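Local coordinates for protein GDP-mannose-dependent alpha-(1-6)-phosphatidylinositol monomannoside mannosyltransferase (Corynebacterium glutamicum, PDB 3OKP) that is a mannosyltransferase of the GT-B clan of glycosyltransferases, enzymes built from two facing Rossmann-like domains, at residues K190-T195 / Q231-G236; S215-M220 / T249-N254; K256-L261 / I267-A272; A273-M278 / I339-D344. One frame throughout, in Å; residues are numbered along the deposited sequence.

Contact 1 (K190-T195 / Q231-G236); sequences KKLGFT and QLLIVG. With GDD (guanosine-5'-diphosphate-alpha-D-mannose), chain B.
Leaving helix 182-191, the chain from Leu192 to Phe194 passes the start of the strand 231-235 at a distance, with Phe194 CA 9.1 Å from Gln231 CA, so that side chains alone bridge the gap. Gly193, at positive phi, ends the helix in a Schellman motif, and the turn delivers Phe194 against the strand. The Phe194 ring is the main partner. Its CE1 lies 3.6 Å from Gln231 CG, while on the Leu233 side the approach is in the ring plane, with Leu233 CD2 meeting the edge at Phe194 CE2 at 3.7 Å. Over one ring face sits the carbonyl oxygen Leu192 O, near the centre. Leu192 adds a looser touch, CD1 to Leu233 CD1 at 4.3 Å. A bend at chi2 (-69°) folds Gln231 so that CG and CD lie by Phe194 CE1 and CZ; amide and ring planes are 26° apart. The amide is held from both ends: OE1 accepts from Lys256 NZ, and NE2 donates to Gln253 O. Farther along, Val235 CG1 stands 3.4 Å from O6 of guanosine-5'-diphosphate-alpha-D-mannose. The contact itself is thus apolar packing, the amide satisfied by neighbours, with Gln231 CG closest to the ring and the amide carbon a little farther off.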
# COMPACT_ATOMS: atom_id res chain seq x y z
N LYS A 190 -0.93 -28.90 -3.87
CA LYS A 190 -0.97 -29.94 -4.90
C LYS A 190 -1.02 -29.36 -6.32
O LYS A 190 -0.41 -29.91 -7.24
CB LYS A 190 -2.14 -30.90 -4.67
CG LYS A 190 -1.93 -31.85 -3.49
CD LYS A 190 -3.03 -32.89 -3.41
CE LYS A 190 -2.88 -33.77 -2.17
NZ LYS A 190 -3.12 -33.01 -0.91
N LYS A 191 -1.74 -28.25 -6.48
CA LYS A 191 -1.79 -27.51 -7.74
C LYS A 191 -0.39 -27.04 -8.15
O LYS A 191 -0.04 -27.06 -9.34
CB LYS A 191 -2.75 -26.32 -7.63
CG LYS A 191 -2.94 -25.53 -8.93
CD LYS A 191 -3.91 -24.36 -8.75
CE LYS A 191 -4.23 -23.68 -10.07
NZ LYS A 191 -3.08 -22.89 -10.59
N LEU A 192 0.41 -26.64 -7.17
CA LEU A 192 1.78 -26.17 -7.38
C LEU A 192 2.78 -27.32 -7.53
O LEU A 192 3.96 -27.10 -7.80
CB LEU A 192 2.21 -25.25 -6.24
CG LEU A 192 1.51 -23.89 -6.10
CD1 LEU A 192 1.55 -23.40 -4.66
CD2 LEU A 192 2.10 -22.85 -7.04
N GLY A 193 2.30 -28.55 -7.35
CA GLY A 193 3.15 -29.74 -7.43
C GLY A 193 3.88 -30.03 -6.13
O GLY A 193 4.92 -30.68 -6.12
N PHE A 194 3.32 -29.53 -5.03
CA PHE A 194 3.88 -29.73 -3.69
C PHE A 194 2.93 -30.57 -2.84
O PHE A 194 1.87 -30.99 -3.32
CB PHE A 194 4.12 -28.38 -2.99
CG PHE A 194 4.96 -27.40 -3.78
CD1 PHE A 194 6.02 -27.82 -4.57
CD2 PHE A 194 4.70 -26.03 -3.68
CE1 PHE A 194 6.79 -26.90 -5.29
CE2 PHE A 194 5.46 -25.11 -4.39
CZ PHE A 194 6.51 -25.54 -5.20
N THR A 195 3.30 -30.82 -1.59
CA THR A 195 2.47 -31.59 -0.66
C THR A 195 2.22 -30.81 0.64
O THR A 195 2.62 -29.66 0.77
CB THR A 195 3.11 -32.96 -0.32
OG1 THR A 195 4.29 -32.75 0.46
CG2 THR A 195 3.46 -33.74 -1.58
N GLN A 231 10.90 -24.58 -0.79
CA GLN A 231 10.60 -23.87 -2.03
C GLN A 231 10.41 -22.39 -1.78
O GLN A 231 9.61 -21.98 -0.93
CB GLN A 231 9.35 -24.45 -2.71
CG GLN A 231 9.48 -25.90 -3.14
CD GLN A 231 10.46 -26.10 -4.29
OE1 GLN A 231 10.59 -25.24 -5.17
NE2 GLN A 231 11.15 -27.23 -4.30
N LEU A 232 11.17 -21.59 -2.52
CA LEU A 232 10.97 -20.14 -2.56
C LEU A 232 10.14 -19.79 -3.78
O LEU A 232 10.55 -20.01 -4.92
CB LEU A 232 12.32 -19.40 -2.59
CG LEU A 232 12.30 -17.88 -2.76
CD1 LEU A 232 11.54 -17.18 -1.64
CD2 LEU A 232 13.72 -17.34 -2.86
N LEU A 233 8.95 -19.25 -3.53
CA LEU A 233 8.05 -18.85 -4.60
C LEU A 233 8.16 -17.36 -4.83
O LEU A 233 7.82 -16.55 -3.97
CB LEU A 233 6.60 -19.24 -4.29
CG LEU A 233 6.31 -20.70 -3.93
CD1 LEU A 233 4.84 -20.86 -3.60
CD2 LEU A 233 6.71 -21.66 -5.06
N ILE A 234 8.65 -17.00 -6.01
CA ILE A 234 8.77 -15.60 -6.40
C ILE A 234 7.57 -15.24 -7.28
O ILE A 234 7.48 -15.65 -8.44
CB ILE A 234 10.14 -15.30 -7.06
CG1 ILE A 234 11.26 -15.49 -6.03
CG2 ILE A 234 10.17 -13.89 -7.63
CD1 ILE A 234 12.64 -15.63 -6.61
N VAL A 235 6.64 -14.50 -6.69
CA VAL A 235 5.40 -14.11 -7.35
C VAL A 235 5.45 -12.64 -7.75
O VAL A 235 5.65 -11.77 -6.89
CB VAL A 235 4.16 -14.39 -6.46
CG1 VAL A 235 2.87 -13.95 -7.15
CG2 VAL A 235 4.08 -15.86 -6.08
N GLY A 236 5.29 -12.38 -9.04
CA GLY A 236 5.30 -11.02 -9.56
C GLY A 236 6.11 -10.87 -10.83
O GLY A 236 6.70 -11.83 -11.33
N2 GDD B . -2.53 -9.79 -8.72
C2 GDD B . -1.24 -9.69 -8.34
N1 GDD B . -0.32 -10.55 -8.85
N3 GDD B . -0.87 -8.74 -7.45
C4 GDD B . 0.43 -8.63 -7.06
C5 GDD B . 1.38 -9.50 -7.57
C6 GDD B . 0.99 -10.47 -8.48
O6 GDD B . 1.82 -11.26 -8.97
N7 GDD B . 2.57 -9.17 -7.02
C8 GDD B . 2.36 -8.12 -6.19
N9 GDD B . 1.05 -7.80 -6.21
C1' GDD B . 0.38 -6.72 -5.45
C2' GDD B . 0.32 -7.07 -3.97
O2' GDD B . -0.81 -7.90 -3.67
C3' GDD B . 0.23 -5.71 -3.31
O3' GDD B . -1.13 -5.33 -3.13
C4' GDD B . 0.91 -4.75 -4.28
O4' GDD B . 1.06 -5.47 -5.52
C5' GDD B . 2.29 -4.31 -3.78
O5' GDD B . 2.19 -3.07 -3.07
PA GDD B . 3.17 -2.67 -2.08
O1A GDD B . 2.74 -1.67 -1.46
O2A GDD B . 3.36 -3.59 -1.25
O3A GDD B . 4.44 -2.34 -2.70
PB GDD B . 4.61 -1.40 -3.80
O2B GDD B . 3.83 -0.43 -3.69
O3B GDD B . 5.79 -0.98 -3.79
O1B GDD B . 4.38 -2.07 -5.06

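Contact 2 (S215-M220 / T249-N254)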
# COMPACT_ATOMS: atom_id res chain seq x y z
N SER A 215 18.19 -10.97 -2.15
CA SER A 215 18.62 -11.32 -0.80
C SER A 215 18.10 -12.71 -0.40
O SER A 215 18.83 -13.51 0.18
CB SER A 215 18.15 -10.28 0.21
OG SER A 215 18.62 -8.98 -0.12
N LEU A 216 16.83 -12.96 -0.73
CA LEU A 216 16.18 -14.26 -0.50
C LEU A 216 16.88 -15.40 -1.24
O LEU A 216 17.15 -16.46 -0.66
CB LEU A 216 14.70 -14.18 -0.90
CG LEU A 216 13.56 -14.23 0.14
CD1 LEU A 216 13.99 -13.95 1.58
CD2 LEU A 216 12.40 -13.33 -0.28
N ILE A 217 17.17 -15.17 -2.52
CA ILE A 217 17.86 -16.15 -3.36
C ILE A 217 19.25 -16.49 -2.81
O ILE A 217 19.65 -17.66 -2.78
CB ILE A 217 17.93 -15.69 -4.85
CG1 ILE A 217 16.55 -15.80 -5.50
CG2 ILE A 217 18.97 -16.49 -5.63
CD1 ILE A 217 16.39 -14.98 -6.78
N LYS A 218 19.96 -15.46 -2.34
CA LYS A 218 21.30 -15.64 -1.78
C LYS A 218 21.29 -16.38 -0.44
O LYS A 218 22.28 -17.00 -0.06
CB LYS A 218 22.02 -14.29 -1.66
CG LYS A 218 22.46 -13.71 -3.01
CD LYS A 218 23.12 -12.35 -2.86
CE LYS A 218 23.37 -11.71 -4.21
NZ LYS A 218 24.19 -10.46 -4.09
N ALA A 219 20.16 -16.31 0.26
CA ALA A 219 19.99 -17.02 1.53
C ALA A 219 19.57 -18.48 1.34
O ALA A 219 19.70 -19.29 2.26
CB ALA A 219 18.98 -16.28 2.41
N MET A 220 19.08 -18.82 0.14
CA MET A 220 18.55 -20.17 -0.11
C MET A 220 19.51 -21.36 0.08
O MET A 220 19.10 -22.37 0.64
CB MET A 220 17.81 -20.26 -1.46
CG MET A 220 16.40 -19.64 -1.44
SD MET A 220 15.28 -20.26 -0.16
CE MET A 220 14.85 -21.87 -0.82
N THR A 249 20.44 -19.63 -10.43
CA THR A 249 20.90 -20.71 -11.31
C THR A 249 21.31 -21.99 -10.57
O THR A 249 20.97 -23.09 -11.01
CB THR A 249 22.05 -20.26 -12.25
OG1 THR A 249 21.71 -19.02 -12.88
CG2 THR A 249 22.32 -21.30 -13.33
N ASP A 250 22.02 -21.84 -9.46
CA ASP A 250 22.51 -23.00 -8.70
C ASP A 250 21.51 -23.52 -7.65
O ASP A 250 21.77 -24.53 -7.00
CB ASP A 250 23.87 -22.70 -8.06
CG ASP A 250 24.96 -22.45 -9.09
OD1 ASP A 250 24.94 -23.10 -10.16
OD2 ASP A 250 25.84 -21.60 -8.84
N VAL A 251 20.38 -22.82 -7.51
CA VAL A 251 19.31 -23.25 -6.60
C VAL A 251 17.98 -23.43 -7.36
O VAL A 251 16.90 -23.32 -6.78
CB VAL A 251 19.14 -22.26 -5.41
CG1 VAL A 251 20.34 -22.34 -4.47
CG2 VAL A 251 18.92 -20.82 -5.89
N SER A 252 18.09 -23.76 -8.64
CA SER A 252 16.95 -23.77 -9.57
C SER A 252 15.80 -24.71 -9.17
O SER A 252 14.63 -24.41 -9.44
CB SER A 252 17.43 -24.11 -10.98
OG SER A 252 17.87 -25.46 -11.06
N GLN A 253 16.14 -25.83 -8.54
CA GLN A 253 15.13 -26.82 -8.13
C GLN A 253 14.29 -26.35 -6.95
O GLN A 253 13.20 -26.88 -6.71
CB GLN A 253 15.80 -28.15 -7.79
CG GLN A 253 16.48 -28.85 -8.95
CD GLN A 253 17.15 -30.13 -8.53
OE1 GLN A 253 18.34 -30.13 -8.18
NE2 GLN A 253 16.40 -31.23 -8.53
N ASN A 254 14.79 -25.37 -6.21
CA ASN A 254 14.12 -24.89 -5.00
C ASN A 254 13.57 -23.46 -5.09
O ASN A 254 13.08 -22.91 -4.10
CB ASN A 254 15.06 -25.00 -3.79
CG ASN A 254 15.48 -26.42 -3.51
OD1 ASN A 254 16.37 -26.97 -4.16
ND2 ASN A 254 14.84 -27.03 -2.51
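Met220 and Ile217, one turn apart on helix 213-226, face Val251 and Asn254 in the connection that leads from helix 241-247 to the edge strand 255-259 of a Rossmann-like domain. The apolar part is loose. Ile217 CG2 lies 4.3 Å from Val251 CG2, and Met220 CB lies 4.4 Å from Val251 CG1, so the two branches of the valine are shared between successive turns of the helix. Pro221 and Ile224 carry the same helix surface onward against Val251.

A second kind of approach is made by the end of the methionine. The chain of Met220 is bent at both chi2 (-54°) and chi3 (-75°), which folds the methyl CE back toward Asn254, where it comes 4.3 Å from CB. Leu232 of the central sheet packs against Met220 as well, so this side chain fills the corner between helix, loop and sheet.

The polar bonds of Asn254 run within the loop or to neighbouring chain. Asn254 N bonds to Val251 O at 3.0 Å, closing a tight turn. Asn254 ND2 donates to both Ala230 O and Pro228 O, which ties the loop to the chain entering strand 231-235. The nearest approach of the two segments is that of Met220 CE to the backbone oxygen Asn254 O, at 3.9 Å.

Contact 3 (K256-L261 / I267-A272). With GDD (guanosine-5'-diphosphate-alpha-D-mannose), chain B.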
# COMPACT_ATOMS: atom_id res chain seq x y z
N LYS A 256 11.05 -20.99 -7.53
CA LYS A 256 10.05 -20.96 -8.59
C LYS A 256 9.65 -19.53 -8.96
O LYS A 256 9.19 -18.76 -8.11
CB LYS A 256 8.80 -21.76 -8.18
CG LYS A 256 9.08 -23.20 -7.71
CD LYS A 256 9.40 -24.13 -8.87
CE LYS A 256 9.59 -25.57 -8.41
NZ LYS A 256 10.91 -25.79 -7.77
N PHE A 257 9.84 -19.18 -10.23
CA PHE A 257 9.38 -17.91 -10.77
C PHE A 257 8.00 -18.11 -11.39
O PHE A 257 7.87 -18.60 -12.52
CB PHE A 257 10.36 -17.36 -11.81
CG PHE A 257 11.68 -16.94 -11.22
CD1 PHE A 257 11.86 -15.64 -10.75
CD2 PHE A 257 12.74 -17.83 -11.13
CE1 PHE A 257 13.08 -15.24 -10.20
CE2 PHE A 257 13.96 -17.45 -10.59
CZ PHE A 257 14.13 -16.15 -10.12
N LEU A 258 6.97 -17.74 -10.64
CA LEU A 258 5.59 -18.02 -11.03
C LEU A 258 4.99 -16.93 -11.91
O LEU A 258 3.88 -17.09 -12.43
CB LEU A 258 4.72 -18.26 -9.78
CG LEU A 258 5.10 -19.40 -8.83
CD1 LEU A 258 4.09 -19.50 -7.68
CD2 LEU A 258 5.22 -20.75 -9.54
N GLY A 259 5.71 -15.82 -12.07
CA GLY A 259 5.22 -14.68 -12.84
C GLY A 259 4.14 -13.92 -12.09
O GLY A 259 3.95 -14.13 -10.89
N ARG A 260 3.44 -13.04 -12.80
CA ARG A 260 2.35 -12.30 -12.19
C ARG A 260 1.09 -13.15 -12.19
O ARG A 260 0.49 -13.40 -13.24
CB ARG A 260 2.12 -10.96 -12.90
CG ARG A 260 1.48 -9.92 -12.00
CD ARG A 260 1.06 -8.67 -12.73
NE ARG A 260 0.38 -7.75 -11.82
CZ ARG A 260 -0.93 -7.74 -11.59
NH1 ARG A 260 -1.73 -8.60 -12.21
NH2 ARG A 260 -1.44 -6.86 -10.74
N LEU A 261 0.70 -13.63 -11.00
CA LEU A 261 -0.46 -14.49 -10.86
C LEU A 261 -1.75 -13.69 -10.89
O LEU A 261 -1.76 -12.50 -10.59
CB LEU A 261 -0.38 -15.30 -9.55
CG LEU A 261 0.73 -16.33 -9.34
CD1 LEU A 261 0.60 -16.94 -7.94
CD2 LEU A 261 0.71 -17.43 -10.40
N ILE A 267 -3.57 -14.94 -3.86
CA ILE A 267 -4.08 -15.07 -2.49
C ILE A 267 -4.00 -16.51 -1.99
O ILE A 267 -3.51 -16.76 -0.89
CB ILE A 267 -5.53 -14.50 -2.36
CG1 ILE A 267 -5.54 -12.99 -2.62
CG2 ILE A 267 -6.12 -14.81 -0.97
CD1 ILE A 267 -6.93 -12.36 -2.69
N ASN A 268 -4.47 -17.46 -2.81
CA ASN A 268 -4.45 -18.88 -2.47
C ASN A 268 -3.03 -19.38 -2.20
O ASN A 268 -2.79 -20.11 -1.23
CB ASN A 268 -5.10 -19.72 -3.58
CG ASN A 268 -6.60 -19.48 -3.70
OD1 ASN A 268 -7.24 -18.98 -2.78
ND2 ASN A 268 -7.16 -19.85 -4.85
N THR A 269 -2.10 -18.97 -3.06
CA THR A 269 -0.68 -19.29 -2.92
C THR A 269 -0.10 -18.68 -1.64
O THR A 269 0.61 -19.36 -0.88
CB THR A 269 0.11 -18.82 -4.16
OG1 THR A 269 -0.47 -19.42 -5.34
CG2 THR A 269 1.58 -19.20 -4.07
N LEU A 270 -0.41 -17.41 -1.40
CA LEU A 270 0.03 -16.72 -0.19
C LEU A 270 -0.45 -17.44 1.07
O LEU A 270 0.35 -17.76 1.95
CB LEU A 270 -0.45 -15.26 -0.20
CG LEU A 270 -0.22 -14.35 1.02
CD1 LEU A 270 1.24 -14.30 1.44
CD2 LEU A 270 -0.74 -12.94 0.73
N ALA A 271 -1.75 -17.73 1.13
CA ALA A 271 -2.37 -18.36 2.29
C ALA A 271 -1.86 -19.79 2.56
O ALA A 271 -1.94 -20.27 3.70
CB ALA A 271 -3.89 -18.35 2.15
N ALA A 272 -1.34 -20.44 1.53
CA ALA A 272 -0.84 -21.81 1.64
C ALA A 272 0.64 -21.89 2.07
O ALA A 272 1.14 -22.97 2.40
CB ALA A 272 -1.06 -22.57 0.33
N2 GDD B . -2.53 -9.79 -8.72
C2 GDD B . -1.24 -9.69 -8.34
N1 GDD B . -0.32 -10.55 -8.85
N3 GDD B . -0.87 -8.74 -7.45
C4 GDD B . 0.43 -8.63 -7.06
C5 GDD B . 1.38 -9.50 -7.57
C6 GDD B . 0.99 -10.47 -8.48
O6 GDD B . 1.82 -11.26 -8.97
N7 GDD B . 2.57 -9.17 -7.02
C8 GDD B . 2.36 -8.12 -6.19
N9 GDD B . 1.05 -7.80 -6.21
C1' GDD B . 0.38 -6.72 -5.45
C2' GDD B . 0.32 -7.07 -3.97
O2' GDD B . -0.81 -7.90 -3.67
C3' GDD B . 0.23 -5.71 -3.31
O3' GDD B . -1.13 -5.33 -3.13
C4' GDD B . 0.91 -4.75 -4.28
O4' GDD B . 1.06 -5.47 -5.52
C5' GDD B . 2.29 -4.31 -3.78
O5' GDD B . 2.19 -3.07 -3.07
PA GDD B . 3.17 -2.67 -2.08
O1A GDD B . 2.74 -1.67 -1.46
O2A GDD B . 3.36 -3.59 -1.25
O3A GDD B . 4.44 -2.34 -2.70
PB GDD B . 4.61 -1.40 -3.80
O2B GDD B . 3.83 -0.43 -3.69
O3B GDD B . 5.79 -0.98 -3.79
O1B GDD B . 4.38 -2.07 -5.06
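Leu261 and Thr269 cross at about a right angle where strand 255-259 of the Rossmann-like domain turns into helix 263-272, a beta-alpha unit of the C-terminal half of the GT-B fold. Leu261 CD1 comes up to Thr269 OG1, and the other branch of the threonine, CG2, looks toward Leu258 CD1 at 4.4 Å. The threonine hydroxyl is turned back on its own helix: with OG1 beside the backbone N (chi1 -57°), it bonds to Asp265 O, one turn earlier.

While its side chain packs on the helix, the backbone of Leu261 reads the guanine of guanosine-5'-diphosphate-alpha-D-mannose. Leu261 O accepts from N1 at 3.0 Å with a fairly straight angle of 162°, and a weak bond from N2 joins it. Leu261 N gives a weak bond to O6. Arg260, extended from CG to NE, runs over the base: its CG lies 3.3 Å from O6, and C2 of the base lies over one face of the guanidinium, offset toward its rim. One sound and two weak backbone bonds thus grip O6, N1 and N2, while Arg260 overlies the base. Across the two segments, the shortest approach is Leu261 CD1 to Thr269 OG1, at 3.7 Å.

Contact 4 (A273-M278 / I339-D344); sequences ADIFAM and IELLDD
Asp274 OD2 is gripped twice, by a salt bridge from Arg189 NH2 and a hydrogen bond from Val200 N, while CB of the same residue touches Leu342 CD2, 4.0 Å away. The two donors would be expected to favour the charged form of the carboxylate. It is Asp274 CB that meets the helix.

The body of the contact is made by the next residue. Ile275 sends CG1 out beside its backbone N (chi1 -55°), and the near-extended chi2 carries CD1 into the groove between two consecutive helix residues. There CD1 meets Leu341 CB at 3.7 Å and Leu342 CG at the same 3.7 Å. The isoleucine crosses Leu342 at about a right angle but Leu341 obliquely. Leu342 CD2 bridges the pair, lying 3.8 Å from Ile275 CD1 as well as near Asp274.

Near the end of helix 331-342, Arg348 bonds to two carbonyls, NE to Leu341 O and NH2 to Leu342 O. Asp344 N bonds back to Leu341 O at 3.1 Å, and Asp344 in turn is the N-cap of helix 345-362, its OD1 accepting from Arg347 N. On the strand, Phe276 packs instead on helix 294-301, so that strand 275-278 is covered by helices on both faces, the layered alpha/beta/alpha arrangement of a Rossmann-like domain in GT-B glycosyltransferases.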
# COMPACT_ATOMS: atom_id res chain seq x y z
N ALA A 273 1.32 -20.74 2.06
CA ALA A 273 2.74 -20.68 2.42
C ALA A 273 2.97 -20.82 3.93
O ALA A 273 2.10 -20.51 4.74
CB ALA A 273 3.35 -19.37 1.92
N ASP A 274 4.16 -21.30 4.28
CA ASP A 274 4.58 -21.39 5.68
C ASP A 274 5.10 -20.05 6.18
O ASP A 274 4.87 -19.67 7.33
CB ASP A 274 5.64 -22.49 5.84
CG ASP A 274 5.09 -23.87 5.54
OD1 ASP A 274 4.20 -24.34 6.28
OD2 ASP A 274 5.55 -24.50 4.56
N ILE A 275 5.82 -19.33 5.32
CA ILE A 275 6.39 -18.03 5.66
C ILE A 275 6.22 -17.07 4.48
O ILE A 275 6.38 -17.48 3.32
CB ILE A 275 7.92 -18.14 5.99
CG1 ILE A 275 8.18 -19.15 7.10
CG2 ILE A 275 8.51 -16.77 6.36
CD1 ILE A 275 9.65 -19.54 7.25
N PHE A 276 5.88 -15.82 4.77
CA PHE A 276 6.00 -14.74 3.79
C PHE A 276 7.25 -13.94 4.11
O PHE A 276 7.45 -13.49 5.24
CB PHE A 276 4.77 -13.82 3.79
CG PHE A 276 4.89 -12.65 2.84
CD1 PHE A 276 5.46 -11.44 3.26
CD2 PHE A 276 4.46 -12.76 1.52
CE1 PHE A 276 5.60 -10.37 2.37
CE2 PHE A 276 4.58 -11.69 0.63
CZ PHE A 276 5.16 -10.49 1.06
N ALA A 277 8.10 -13.75 3.10
CA ALA A 277 9.34 -13.01 3.27
C ALA A 277 9.53 -12.00 2.15
O ALA A 277 9.37 -12.32 0.97
CB ALA A 277 10.53 -13.97 3.35
N MET A 278 9.86 -10.77 2.53
CA MET A 278 10.23 -9.72 1.58
C MET A 278 11.15 -8.76 2.32
O MET A 278 10.69 -7.81 2.95
CB MET A 278 8.99 -9.00 1.03
CG MET A 278 9.24 -8.20 -0.25
SD MET A 278 9.75 -6.49 0.04
CE MET A 278 8.16 -5.70 0.28
N ILE A 339 15.19 -20.96 8.45
CA ILE A 339 15.31 -22.34 8.96
C ILE A 339 14.65 -22.49 10.33
O ILE A 339 13.90 -23.44 10.56
CB ILE A 339 16.79 -22.80 9.02
CG1 ILE A 339 17.42 -22.82 7.62
CG2 ILE A 339 16.90 -24.19 9.68
CD1 ILE A 339 18.95 -22.79 7.63
N GLU A 340 14.93 -21.55 11.23
CA GLU A 340 14.36 -21.53 12.58
C GLU A 340 12.83 -21.58 12.56
O GLU A 340 12.21 -22.37 13.28
CB GLU A 340 14.87 -20.32 13.37
CG GLU A 340 14.58 -20.35 14.87
CD GLU A 340 15.11 -19.13 15.61
OE1 GLU A 340 15.30 -18.06 14.99
OE2 GLU A 340 15.32 -19.24 16.84
N LEU A 341 12.22 -20.74 11.72
CA LEU A 341 10.77 -20.69 11.58
C LEU A 341 10.18 -21.93 10.91
O LEU A 341 9.17 -22.46 11.37
CB LEU A 341 10.32 -19.42 10.85
CG LEU A 341 10.26 -18.12 11.64
CD1 LEU A 341 9.73 -17.00 10.75
CD2 LEU A 341 9.40 -18.25 12.90
N LEU A 342 10.82 -22.39 9.83
CA LEU A 342 10.40 -23.62 9.15
C LEU A 342 10.46 -24.85 10.06
O LEU A 342 9.67 -25.78 9.91
CB LEU A 342 11.24 -23.86 7.89
CG LEU A 342 11.02 -22.95 6.67
CD1 LEU A 342 12.10 -23.20 5.62
CD2 LEU A 342 9.62 -23.11 6.07
N ASP A 343 11.41 -24.84 11.00
CA ASP A 343 11.60 -25.95 11.94
C ASP A 343 10.68 -25.89 13.18
O ASP A 343 10.68 -26.81 14.00
CB ASP A 343 13.07 -26.03 12.39
CG ASP A 343 14.00 -26.57 11.30
OD1 ASP A 343 13.52 -26.96 10.21
OD2 ASP A 343 15.23 -26.60 11.54
N ASP A 344 9.91 -24.81 13.30
CA ASP A 344 9.02 -24.60 14.45
C ASP A 344 7.59 -24.28 13.99
O ASP A 344 7.21 -23.11 13.91
CB ASP A 344 9.57 -23.48 15.35
CG ASP A 344 8.94 -23.46 16.75
OD1 ASP A 344 7.88 -24.08 16.99
OD2 ASP A 344 9.53 -22.79 17.63

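How the contacts relate
From the N-terminal side, contact 1 is the first to open, joining the end of helix 182-191 to strand 231-235 and so closing a loop that contains strand 200-204. Contact 2 starts inside that loop, on helix 213-226, and ends beyond it, so the two cross; Leu232 N bonds to Asn254 O where they meet. Contact 3 follows in series as a short strand-to-helix closure. It adjoins contact 1 through neighbouring strands, and both touch guanosine-5'-diphosphate-alpha-D-mannose. Contact 4 opens on the next strand and makes the longest closure, bringing back helix 331-342. Contacts 1, 3 and 4 all reach one parallel sheet, and contact 2 joins helix 213-226 to the loop before edge strand 255-259.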